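Local structure of glucoamylase (Thermoanaerobacterium thermosaccharolyticum, 1LF6) at residues N45-V50 with T126-S132. The protein hydrolyses terminal alpha-1,4-linked glucose units one after another from the non-reducing ends of glucan chains, probably releasing beta-D-glucose, as a family 15 glycoside hydrolase. Numbering follows the deposited sequence.
Sequences NYVSKV and TDVKRNS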
loop_
_atom_site.group_PDB
_atom_site.type_symbol
_atom_site.label_atom_id
_atom_site.label_comp_id
_atom_site.label_asym_id
_atom_site.label_seq_id
_atom_site.Cartn_x
_atom_site.Cartn_y
_atom_site.Cartn_z
ATOM N N ASN A 45 4.090 -12.213 12.639
ATOM C CA ASN A 45 3.598 -13.570 12.861
ATOM C C ASN A 45 2.149 -13.628 12.395
ATOM O O ASN A 45 1.533 -12.589 12.157
ATOM C CB ASN A 45 3.713 -13.990 14.342
ATOM C CG ASN A 45 2.847 -13.154 15.280
ATOM O OD1 ASN A 45 3.359 -12.389 16.092
ATOM N ND2 ASN A 45 1.535 -13.313 15.182
ATOM N N TYR A 46 1.606 -14.832 12.266
ATOM C CA TYR A 46 0.233 -14.995 11.798
ATOM C C TYR A 46 -0.829 -15.005 12.891
ATOM O O TYR A 46 -2.025 -14.937 12.604
ATOM C CB TYR A 46 0.124 -16.266 10.948
ATOM C CG TYR A 46 0.943 -16.196 9.675
ATOM C CD1 TYR A 46 2.161 -16.869 9.561
ATOM C CD2 TYR A 46 0.518 -15.418 8.600
ATOM C CE1 TYR A 46 2.936 -16.764 8.401
ATOM C CE2 TYR A 46 1.282 -15.305 7.442
ATOM C CZ TYR A 46 2.485 -15.976 7.346
ATOM O OH TYR A 46 3.230 -15.860 6.194
ATOM N N VAL A 47 -0.391 -15.067 14.144
ATOM C CA VAL A 47 -1.306 -15.085 15.277
ATOM C C VAL A 47 -1.974 -13.727 15.495
ATOM O O VAL A 47 -3.201 -13.633 15.543
ATOM C CB VAL A 47 -0.572 -15.488 16.579
ATOM C CG1 VAL A 47 -1.571 -15.610 17.723
ATOM C CG2 VAL A 47 0.176 -16.802 16.372
ATOM N N SER A 48 -1.164 -12.680 15.628
ATOM C CA SER A 48 -1.679 -11.331 15.849
ATOM C C SER A 48 -2.204 -10.752 14.540
ATOM O O SER A 48 -1.440 -10.200 13.746
ATOM C CB SER A 48 -0.574 -10.433 16.407
ATOM O OG SER A 48 -1.068 -9.127 16.678
ATOM N N LYS A 49 -3.511 -10.881 14.326
ATOM C CA LYS A 49 -4.141 -10.395 13.108
ATOM C C LYS A 49 -4.631 -8.953 13.201
ATOM O O LYS A 49 -5.818 -8.674 13.047
ATOM C CB LYS A 49 -5.297 -11.321 12.716
ATOM C CG LYS A 49 -4.896 -12.786 12.546
ATOM C CD LYS A 49 -5.992 -13.566 11.830
ATOM C CE LYS A 49 -5.815 -15.070 11.972
ATOM N NZ LYS A 49 -4.429 -15.545 11.761
ATOM N N VAL A 50 -3.697 -8.042 13.452
ATOM C CA VAL A 50 -3.986 -6.616 13.555
ATOM C C VAL A 50 -2.914 -5.816 12.816
ATOM O O VAL A 50 -1.719 -6.043 13.005
ATOM C CB VAL A 50 -3.995 -6.145 15.031
ATOM C CG1 VAL A 50 -4.123 -4.624 15.096
ATOM C CG2 VAL A 50 -5.147 -6.806 15.784
ATOM N N THR A 126 2.107 -3.468 18.067
ATOM C CA THR A 126 1.059 -4.406 18.448
ATOM C C THR A 126 1.554 -5.511 19.374
ATOM O O THR A 126 2.757 -5.691 19.560
ATOM C CB THR A 126 0.421 -5.054 17.209
ATOM O OG1 THR A 126 1.430 -5.718 16.441
ATOM C CG2 THR A 126 -0.259 -3.995 16.348
ATOM N N ASP A 127 0.606 -6.241 19.950
ATOM C CA ASP A 127 0.893 -7.344 20.853
ATOM C C ASP A 127 1.145 -8.574 19.989
ATOM O O ASP A 127 0.244 -9.051 19.301
ATOM C CB ASP A 127 -0.311 -7.564 21.782
ATOM C CG ASP A 127 -0.044 -8.598 22.875
ATOM O OD1 ASP A 127 -0.719 -8.530 23.922
ATOM O OD2 ASP A 127 0.822 -9.476 22.685
ATOM N N VAL A 128 2.375 -9.078 20.014
ATOM C CA VAL A 128 2.736 -10.237 19.206
ATOM C C VAL A 128 1.908 -11.488 19.504
ATOM O O VAL A 128 1.758 -12.358 18.644
ATOM C CB VAL A 128 4.233 -10.591 19.374
ATOM C CG1 VAL A 128 5.100 -9.424 18.908
ATOM C CG2 VAL A 128 4.532 -10.926 20.835
ATOM N N LYS A 129 1.354 -11.571 20.710
ATOM C CA LYS A 129 0.571 -12.739 21.108
ATOM C C LYS A 129 -0.932 -12.664 20.901
ATOM O O LYS A 129 -1.590 -13.699 20.788
ATOM C CB LYS A 129 0.830 -13.072 22.578
ATOM C CG LYS A 129 2.129 -13.805 22.840
ATOM C CD LYS A 129 2.202 -14.232 24.293
ATOM C CE LYS A 129 3.300 -15.255 24.513
ATOM N NZ LYS A 129 3.262 -15.795 25.902
ATOM N N ARG A 130 -1.486 -11.459 20.856
ATOM C CA ARG A 130 -2.926 -11.319 20.690
ATOM C C ARG A 130 -3.320 -10.103 19.855
ATOM O O ARG A 130 -2.491 -9.247 19.559
ATOM C CB ARG A 130 -3.583 -11.260 22.067
ATOM C CG ARG A 130 -2.979 -10.204 22.983
ATOM C CD ARG A 130 -3.468 -10.369 24.417
ATOM N NE ARG A 130 -2.937 -11.574 25.052
ATOM C CZ ARG A 130 -1.724 -11.672 25.590
ATOM N NH1 ARG A 130 -1.332 -12.813 26.146
ATOM N NH2 ARG A 130 -0.903 -10.629 25.583
ATOM N N ASN A 131 -4.597 -10.030 19.493
ATOM C CA ASN A 131 -5.109 -8.948 18.657
ATOM C C ASN A 131 -5.348 -7.615 19.360
ATOM O O ASN A 131 -6.493 -7.226 19.611
ATOM C CB ASN A 131 -6.399 -9.403 17.967
ATOM C CG ASN A 131 -6.210 -10.687 17.179
ATOM O OD1 ASN A 131 -5.252 -10.823 16.427
ATOM N ND2 ASN A 131 -7.126 -11.632 17.344
ATOM N N SER A 132 -4.267 -6.903 19.666
ATOM C CA SER A 132 -4.392 -5.605 20.318
ATOM C C SER A 132 -3.334 -4.616 19.844
ATOM O O SER A 132 -2.173 -4.975 19.628
ATOM C CB SER A 132 -4.301 -5.757 21.841
ATOM O OG SER A 132 -2.965 -5.980 22.248
HETATM O O HOH W 1 -0.204 -7.410 14.931
#
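S48 and R130 bring the two backbones together, their CA atoms 5.0 Å apart, where loop 45-50, leading into strand 51-55, meets the hairpin turn between antiparallel strands 118-126 and 132-141. The two loops thus join the two beta-sheets of the N-terminal super-beta-sandwich, illustrating how one small hydroxyl can serve a turn whose carbonyls converge. With chi1 at -178°, OG of S48 swings opposite its own backbone N and enters the turn, lying close to two carbonyls, 2.9 Å from O of D127 and 3.2 Å from O of R130. The same OG also bonds to a water, 2.6 Å away, that donates to O of V50 and accepts from OG1 of T126, extending the link to the start of the turn. N131 reaches back the other way. Its OD1 takes the backbone N of K49 at 2.7 Å, the donor almost in line with the amide C=O (167°), although the bond is bent at the hydrogen (138°). Crossing at a slant, CG2 of V50 rests 3.6 Å from CB of N131. Replacing N131, an alanine here would lack OD1 and would probably leave the K49 amide without its acceptor, so that the inverse gamma turn centred on K49 could shift. Within the turn, OD2 of D127 accepts from N of K129 in an Asx turn, and its OD1 forms a salt bridge with R130, which also pairs with E263 and E267. At the exposed margin, CG1 of V47 lies 3.6 Å from O of K129.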